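Local coordinates for protein fructose 1-phosphate kinase (Staphylococcus aureus, PDB 2JG5) that probably phosphorylates fructose 1-phosphate to fructose 1,6-bisphosphate, and perhaps tagatose 6-phosphate to tagatose 1,6-bisphosphate, with ATP as the phosphate donor, at residues R44-L49 against G254-I259; I232-P237 against S296-S301; V273-A278 against D289-I294. All coordinates share one frame; numbering follows the deposited sequence.

Contact 1 of 3, residues R44-L49 against G254-I259; sequences RVLKTL and GMVAGI
Leu46 and Leu49, from the C-terminal end of helix 38-48 and the residue just past it, meet Gly254, Val256 and Ala257 of helix 247-260, two core helices of a pfkB-family kinase with the ribokinase-like fold. Ala257 CB is the shared point. It lies 3.6 Å from Leu49 CD1 and 3.7 Å from Leu46 CD2, so one methyl touches the ends of both leucines. Leu46 reaches it by its length: its CB does not head for the other helix, but chi1 of -74° sets CG beside the backbone N, and the CD2 branch then projects across. That methyl also lies 3.6 Å from Ala257 N, against bare main chain, and 4.1 Å from Val256 CB. The CB of Leu49 points toward the partner, and its CD1 rests on Gly254 CA at 3.9 Å, one turn before Ala257. The contact is van der Waals packing, and every touching residue is buried. Where helix 38-48 ends, Arg44 O accepts from both Thr48 N and Thr48 OG1, which approach opposite faces of its carbonyl plane; the OG1 bond measures 3.1 Å. Leu49 N bonds to Leu46 O at 3.0 Å, tightening the last turn. Leu49 also leans on Cys275 and Ile291, and Val45 on Ser250 and Ala253 of helix 247-260. Such close packing joins two helices that begin within the glycine-rich GGKG and GSGD sequences of pfkB kinases, the latter, as in ribokinase relatives, probably forming the phosphate-binding anion hole of the ribokinase-like fold.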
# COMPACT_ATOMS: atom_id res chain seq x y z
N ARG A 44 -20.49 6.45 -3.32
CA ARG A 44 -20.34 5.69 -4.56
C ARG A 44 -21.69 5.22 -5.10
O ARG A 44 -21.96 5.33 -6.30
CB ARG A 44 -19.40 4.50 -4.39
CG ARG A 44 -17.91 4.82 -4.35
CD ARG A 44 -17.15 3.65 -4.95
NE ARG A 44 -15.70 3.71 -4.79
CZ ARG A 44 -14.82 3.86 -5.79
NH1 ARG A 44 -15.25 3.99 -7.04
NH2 ARG A 44 -13.51 3.88 -5.54
N VAL A 45 -22.54 4.70 -4.21
CA VAL A 45 -23.87 4.26 -4.62
C VAL A 45 -24.79 5.44 -4.94
O VAL A 45 -25.53 5.41 -5.93
CB VAL A 45 -24.53 3.28 -3.62
CG1 VAL A 45 -25.85 2.75 -4.17
CG2 VAL A 45 -23.59 2.12 -3.32
N LEU A 46 -24.73 6.50 -4.13
CA LEU A 46 -25.52 7.69 -4.42
C LEU A 46 -25.16 8.16 -5.82
O LEU A 46 -26.05 8.49 -6.60
CB LEU A 46 -25.29 8.81 -3.40
CG LEU A 46 -25.91 8.72 -1.99
CD1 LEU A 46 -25.36 9.82 -1.09
CD2 LEU A 46 -27.45 8.75 -2.00
N LYS A 47 -23.86 8.13 -6.15
CA LYS A 47 -23.38 8.53 -7.48
C LYS A 47 -23.93 7.69 -8.63
O LYS A 47 -24.39 8.25 -9.63
CB LYS A 47 -21.84 8.54 -7.54
CG LYS A 47 -21.28 9.17 -8.80
CD LYS A 47 -21.70 10.64 -8.90
CE LYS A 47 -21.58 11.17 -10.32
NZ LYS A 47 -21.78 12.65 -10.32
N THR A 48 -23.86 6.37 -8.47
CA THR A 48 -24.50 5.39 -9.37
C THR A 48 -25.99 5.72 -9.59
O THR A 48 -26.55 5.42 -10.64
CB THR A 48 -24.34 3.95 -8.79
OG1 THR A 48 -22.95 3.63 -8.64
CG2 THR A 48 -24.98 2.91 -9.66
N LEU A 49 -26.62 6.35 -8.60
CA LEU A 49 -28.03 6.70 -8.65
C LEU A 49 -28.26 8.12 -9.12
O LEU A 49 -29.40 8.59 -9.16
CB LEU A 49 -28.69 6.48 -7.28
CG LEU A 49 -28.73 5.05 -6.74
CD1 LEU A 49 -29.05 5.05 -5.24
CD2 LEU A 49 -29.74 4.19 -7.51
N GLY A 254 -29.36 3.92 -1.16
CA GLY A 254 -30.64 3.79 -1.86
C GLY A 254 -31.74 4.59 -1.20
O GLY A 254 -32.52 5.28 -1.87
N MET A 255 -31.80 4.51 0.13
CA MET A 255 -32.85 5.18 0.90
C MET A 255 -32.69 6.69 0.85
O MET A 255 -33.66 7.42 0.61
CB MET A 255 -32.84 4.69 2.36
CG MET A 255 -34.02 5.22 3.18
SD MET A 255 -35.59 4.41 2.76
CE MET A 255 -36.73 5.43 3.69
N VAL A 256 -31.46 7.16 1.08
CA VAL A 256 -31.17 8.59 1.01
C VAL A 256 -31.46 9.14 -0.39
O VAL A 256 -32.14 10.16 -0.51
CB VAL A 256 -29.73 8.92 1.44
CG1 VAL A 256 -29.46 10.40 1.30
CG2 VAL A 256 -29.49 8.47 2.89
N ALA A 257 -30.99 8.45 -1.44
CA ALA A 257 -31.21 8.91 -2.82
C ALA A 257 -32.69 9.04 -3.14
O ALA A 257 -33.10 10.01 -3.78
CB ALA A 257 -30.54 8.00 -3.81
N GLY A 258 -33.48 8.06 -2.68
CA GLY A 258 -34.94 8.07 -2.84
C GLY A 258 -35.59 9.32 -2.24
O GLY A 258 -36.29 10.04 -2.94
N ILE A 259 -35.32 9.56 -0.96
CA ILE A 259 -35.84 10.74 -0.24
C ILE A 259 -35.36 12.03 -0.91
O ILE A 259 -36.14 12.95 -1.16
CB ILE A 259 -35.36 10.76 1.25
CG1 ILE A 259 -35.81 9.52 2.01
CG2 ILE A 259 -35.87 12.03 1.98
CD1 ILE A 259 -34.95 9.24 3.24

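Contact 2 of 3, residues I232-P237 against S296-S301; sequences IKAVNP and SQVTIS
Gln297 lies across the ring of Pro237 at about a right angle, where 232-237 and 296-301 run on beyond their paired strands. Its CB packs 3.9 Å from Pro237 CG and nearly as close to CD. The chain then runs out extended, its CD passing the same CG and its tip oxygen OE1 ending 3.8 Å from Pro237 CG, so the amide flanks the ring through van der Waals contact. The next residue, Val298, sets CG2 beside Pro237 CD and CG1 beside Ala234 CB. From here 299-301 pairs antiparallel with 232-235, at one edge of the four-stranded antiparallel sheet 214-217, 223-226, 230-235 and 299-303, in which 299-303 is the outermost strand within the chain. Two hydrogen-bonded pairs hold it. Lys233 N reaches Ser301 O at 2.6 Å, almost straight at 175° and nearly along the C=O axis, and Ser301 N returns to Lys233 O at 2.9 Å. Val235 N bonds to Thr299 O at 3.0 Å, and Thr299 N to Val235 O at 3.1 Å. Between them lies the non-hydrogen-bonded pair Ala234 and Ile300, whose side chains share the opposite face from Lys233, Val235, Thr299 and Ser301. Ile300 bends back at chi2 of -53°, bringing CD1 to 3.9 Å from Ala234 CB, while its other branch, CG2, meets Ile232 CG2 at 3.8 Å. Thr299 O also receives a CA-H...O contact from Ala234, as Ser301 O does from Ile232. On the Ala234 side the sheet is covered by helix 265-280, through Ile265, Phe269 and Val273. Gln270 NE2 hydrogen-bonds Val298 O.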
# COMPACT_ATOMS: atom_id res chain seq x y z
N ILE A 232 -43.07 -1.01 7.03
CA ILE A 232 -43.08 -1.57 5.68
C ILE A 232 -42.18 -2.80 5.58
O ILE A 232 -41.09 -2.85 6.18
CB ILE A 232 -42.68 -0.51 4.60
CG1 ILE A 232 -43.62 0.70 4.67
CG2 ILE A 232 -42.71 -1.12 3.18
CD1 ILE A 232 -42.95 2.01 4.36
N LYS A 233 -42.65 -3.79 4.84
CA LYS A 233 -41.86 -4.99 4.60
C LYS A 233 -41.35 -5.02 3.17
O LYS A 233 -42.14 -4.97 2.21
CB LYS A 233 -42.65 -6.25 4.94
CG LYS A 233 -41.87 -7.56 4.74
CD LYS A 233 -40.68 -7.67 5.68
CE LYS A 233 -39.76 -8.82 5.29
NZ LYS A 233 -40.31 -10.15 5.71
N ALA A 234 -40.03 -5.08 3.03
CA ALA A 234 -39.41 -5.31 1.73
C ALA A 234 -38.91 -6.75 1.65
O ALA A 234 -38.35 -7.29 2.61
CB ALA A 234 -38.27 -4.35 1.51
N VAL A 235 -39.15 -7.38 0.50
CA VAL A 235 -38.68 -8.72 0.26
C VAL A 235 -37.90 -8.73 -1.06
O VAL A 235 -38.45 -8.41 -2.12
CB VAL A 235 -39.86 -9.73 0.24
CG1 VAL A 235 -39.50 -10.99 -0.52
CG2 VAL A 235 -40.31 -10.08 1.67
N ASN A 236 -36.62 -9.06 -1.00
CA ASN A 236 -35.78 -9.07 -2.19
C ASN A 236 -35.76 -10.42 -2.90
O ASN A 236 -36.00 -11.46 -2.27
CB ASN A 236 -34.35 -8.57 -1.88
CG ASN A 236 -33.71 -9.26 -0.68
OD1 ASN A 236 -33.58 -8.67 0.38
ND2 ASN A 236 -33.30 -10.51 -0.86
N PRO A 237 -35.48 -10.43 -4.22
CA PRO A 237 -35.38 -11.70 -4.94
C PRO A 237 -34.26 -12.57 -4.37
O PRO A 237 -33.25 -12.05 -3.90
CB PRO A 237 -35.05 -11.28 -6.38
CG PRO A 237 -34.48 -9.91 -6.25
CD PRO A 237 -35.23 -9.28 -5.12
N SER A 296 -37.67 -3.74 -9.53
CA SER A 296 -38.87 -4.28 -10.16
C SER A 296 -39.26 -5.59 -9.46
O SER A 296 -40.42 -6.00 -9.49
CB SER A 296 -38.62 -4.57 -11.64
OG SER A 296 -37.98 -3.48 -12.27
N GLN A 297 -38.28 -6.21 -8.80
CA GLN A 297 -38.43 -7.53 -8.22
C GLN A 297 -38.67 -7.48 -6.71
O GLN A 297 -39.10 -8.47 -6.11
CB GLN A 297 -37.19 -8.37 -8.51
CG GLN A 297 -36.96 -8.64 -9.99
CD GLN A 297 -35.71 -9.46 -10.24
OE1 GLN A 297 -34.60 -9.03 -9.94
NE2 GLN A 297 -35.90 -10.66 -10.79
N VAL A 298 -38.38 -6.34 -6.11
CA VAL A 298 -38.56 -6.16 -4.68
C VAL A 298 -40.03 -5.91 -4.40
O VAL A 298 -40.64 -5.02 -4.99
CB VAL A 298 -37.65 -5.02 -4.11
CG1 VAL A 298 -37.95 -4.75 -2.64
CG2 VAL A 298 -36.18 -5.35 -4.30
N THR A 299 -40.60 -6.71 -3.51
CA THR A 299 -41.98 -6.52 -3.09
C THR A 299 -42.05 -5.61 -1.87
O THR A 299 -41.21 -5.69 -0.96
CB THR A 299 -42.64 -7.86 -2.78
OG1 THR A 299 -42.50 -8.71 -3.93
CG2 THR A 299 -44.12 -7.68 -2.48
N ILE A 300 -43.06 -4.74 -1.88
CA ILE A 300 -43.30 -3.78 -0.80
C ILE A 300 -44.68 -4.04 -0.21
O ILE A 300 -45.67 -4.16 -0.94
CB ILE A 300 -43.19 -2.31 -1.32
CG1 ILE A 300 -41.73 -1.93 -1.61
CG2 ILE A 300 -43.89 -1.30 -0.39
CD1 ILE A 300 -40.75 -2.15 -0.45
N SER A 301 -44.74 -4.16 1.11
CA SER A 301 -45.99 -4.39 1.80
C SER A 301 -46.05 -3.57 3.07
O SER A 301 -45.04 -3.44 3.78
CB SER A 301 -46.15 -5.87 2.15
OG SER A 301 -46.07 -6.64 0.97

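Contact 3 of 3, residues V273-A278 against D289-I294; sequences VACGTA and DAIEKI
Ile294 straddles one turn of helix 265-280 from helix 288-295, two neighbouring helices in the C-terminal part of the ribokinase-like fold. The axes of the short segments pass 8.3 Å apart at an angle of 122°, a close approach made possible by the small residues Ala274 and Ala278. Here packing is tightest: Ile294 CG2 lies 3.7 Å from Ala274 CA, and its CD1, carried onward by chi2 of -161°, lies 3.6 Å from Ala278 CA. Thr277 CG2 touches the same CD1, the two side chains lying at a slant to each other. Ala274 CB in turn sits 3.6 Å from Ile291 O, methyl against backbone. Deeper in, Cys275 SG meets Ile291 CG2 at 3.8 Å, although its CB points away from the partner helix. The contact thins toward Ala290, which is partly exposed and meets Ala278 CB with its CB at 4.0 Å and also with its carbonyl O. Beyond it, Asp289 and Lys293 are exposed, while Glu292 forms a salt bridge with Arg288 along its own helix. The polar end of Thr277 turns back inside its helix: OG1 donates to Val273 O at 2.7 Å from 37° above the carbonyl plane, with Thr277 N on the opposite face.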
# COMPACT_ATOMS: atom_id res chain seq x y z
N VAL A 273 -33.56 -1.39 -0.61
CA VAL A 273 -33.40 -2.85 -0.60
C VAL A 273 -32.84 -3.40 -1.92
O VAL A 273 -32.00 -4.31 -1.92
CB VAL A 273 -34.71 -3.58 -0.14
CG1 VAL A 273 -34.58 -5.07 -0.28
CG2 VAL A 273 -35.03 -3.22 1.31
N ALA A 274 -33.29 -2.83 -3.04
CA ALA A 274 -32.74 -3.18 -4.36
C ALA A 274 -31.24 -2.95 -4.40
O ALA A 274 -30.49 -3.80 -4.87
CB ALA A 274 -33.43 -2.38 -5.47
N CYS A 275 -30.80 -1.78 -3.91
CA CYS A 275 -29.38 -1.44 -3.86
C CYS A 275 -28.52 -2.44 -3.08
O CYS A 275 -27.49 -2.90 -3.58
CB CYS A 275 -29.19 -0.05 -3.28
SG CYS A 275 -29.82 1.22 -4.35
N GLY A 276 -28.95 -2.76 -1.86
CA GLY A 276 -28.25 -3.70 -1.00
C GLY A 276 -28.24 -5.11 -1.56
O GLY A 276 -27.28 -5.85 -1.37
N THR A 277 -29.32 -5.47 -2.24
CA THR A 277 -29.42 -6.77 -2.90
C THR A 277 -28.49 -6.82 -4.10
O THR A 277 -27.67 -7.73 -4.20
CB THR A 277 -30.86 -7.07 -3.33
OG1 THR A 277 -31.72 -6.95 -2.19
CG2 THR A 277 -30.97 -8.50 -3.89
N ALA A 278 -28.61 -5.83 -4.98
CA ALA A 278 -27.80 -5.76 -6.20
C ALA A 278 -26.28 -5.80 -5.93
O ALA A 278 -25.54 -6.48 -6.65
CB ALA A 278 -28.19 -4.55 -7.01
N ASP A 289 -28.00 -0.45 -13.60
CA ASP A 289 -28.91 -1.39 -14.26
C ASP A 289 -29.22 -2.62 -13.42
O ASP A 289 -30.30 -3.19 -13.55
CB ASP A 289 -28.36 -1.82 -15.63
CG ASP A 289 -28.35 -0.68 -16.63
OD1 ASP A 289 -28.63 0.48 -16.23
OD2 ASP A 289 -28.04 -0.94 -17.81
N ALA A 290 -28.28 -3.03 -12.57
CA ALA A 290 -28.54 -4.11 -11.61
C ALA A 290 -29.56 -3.66 -10.57
O ALA A 290 -30.45 -4.42 -10.19
CB ALA A 290 -27.25 -4.57 -10.94
N ILE A 291 -29.43 -2.41 -10.12
CA ILE A 291 -30.33 -1.83 -9.13
C ILE A 291 -31.75 -1.74 -9.68
O ILE A 291 -32.69 -2.17 -9.01
CB ILE A 291 -29.83 -0.43 -8.66
CG1 ILE A 291 -28.54 -0.57 -7.83
CG2 ILE A 291 -30.93 0.32 -7.88
CD1 ILE A 291 -27.74 0.73 -7.66
N GLU A 292 -31.90 -1.18 -10.88
CA GLU A 292 -33.21 -0.99 -11.50
C GLU A 292 -33.89 -2.31 -11.81
O GLU A 292 -35.09 -2.47 -11.57
CB GLU A 292 -33.10 -0.17 -12.79
CG GLU A 292 -32.55 1.23 -12.60
CD GLU A 292 -33.32 2.05 -11.59
OE1 GLU A 292 -34.55 1.85 -11.48
OE2 GLU A 292 -32.71 2.89 -10.91
N LYS A 293 -33.12 -3.25 -12.34
CA LYS A 293 -33.57 -4.61 -12.60
C LYS A 293 -34.14 -5.19 -11.32
O LYS A 293 -35.23 -5.77 -11.33
CB LYS A 293 -32.41 -5.46 -13.09
CG LYS A 293 -32.77 -6.87 -13.54
CD LYS A 293 -31.73 -7.39 -14.55
CE LYS A 293 -31.88 -6.69 -15.92
NZ LYS A 293 -30.84 -7.10 -16.90
N ILE A 294 -33.42 -5.01 -10.22
CA ILE A 294 -33.77 -5.64 -8.95
C ILE A 294 -34.98 -5.02 -8.23
O ILE A 294 -35.77 -5.75 -7.64
CB ILE A 294 -32.54 -5.79 -8.01
CG1 ILE A 294 -31.63 -6.89 -8.57
CG2 ILE A 294 -32.97 -6.09 -6.57
CD1 ILE A 294 -30.65 -7.46 -7.58

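How the contacts relate
Helix 265-280 ties the set together: contact 3 lies on it, Gly254 CA of contact 1 packs on its Cys275 SG, and the sheet of contact 2 packs against another part of its surface, where Ala234 meets Val273. Contacts 1 and 2 are about 18 Å apart between centres and do not touch, whereas contact 3 is about 11 Å from each. In chain order, strand 230-235, helices 247-260, 265-280 and 288-295, and strand 299-303 follow one another. Contact 2 therefore brackets the helices of contact 3, and contact 1 draws helix 38-48 from far earlier in the chain onto this C-terminal bundle. Together they link the buried core to the peripheral antiparallel sheet.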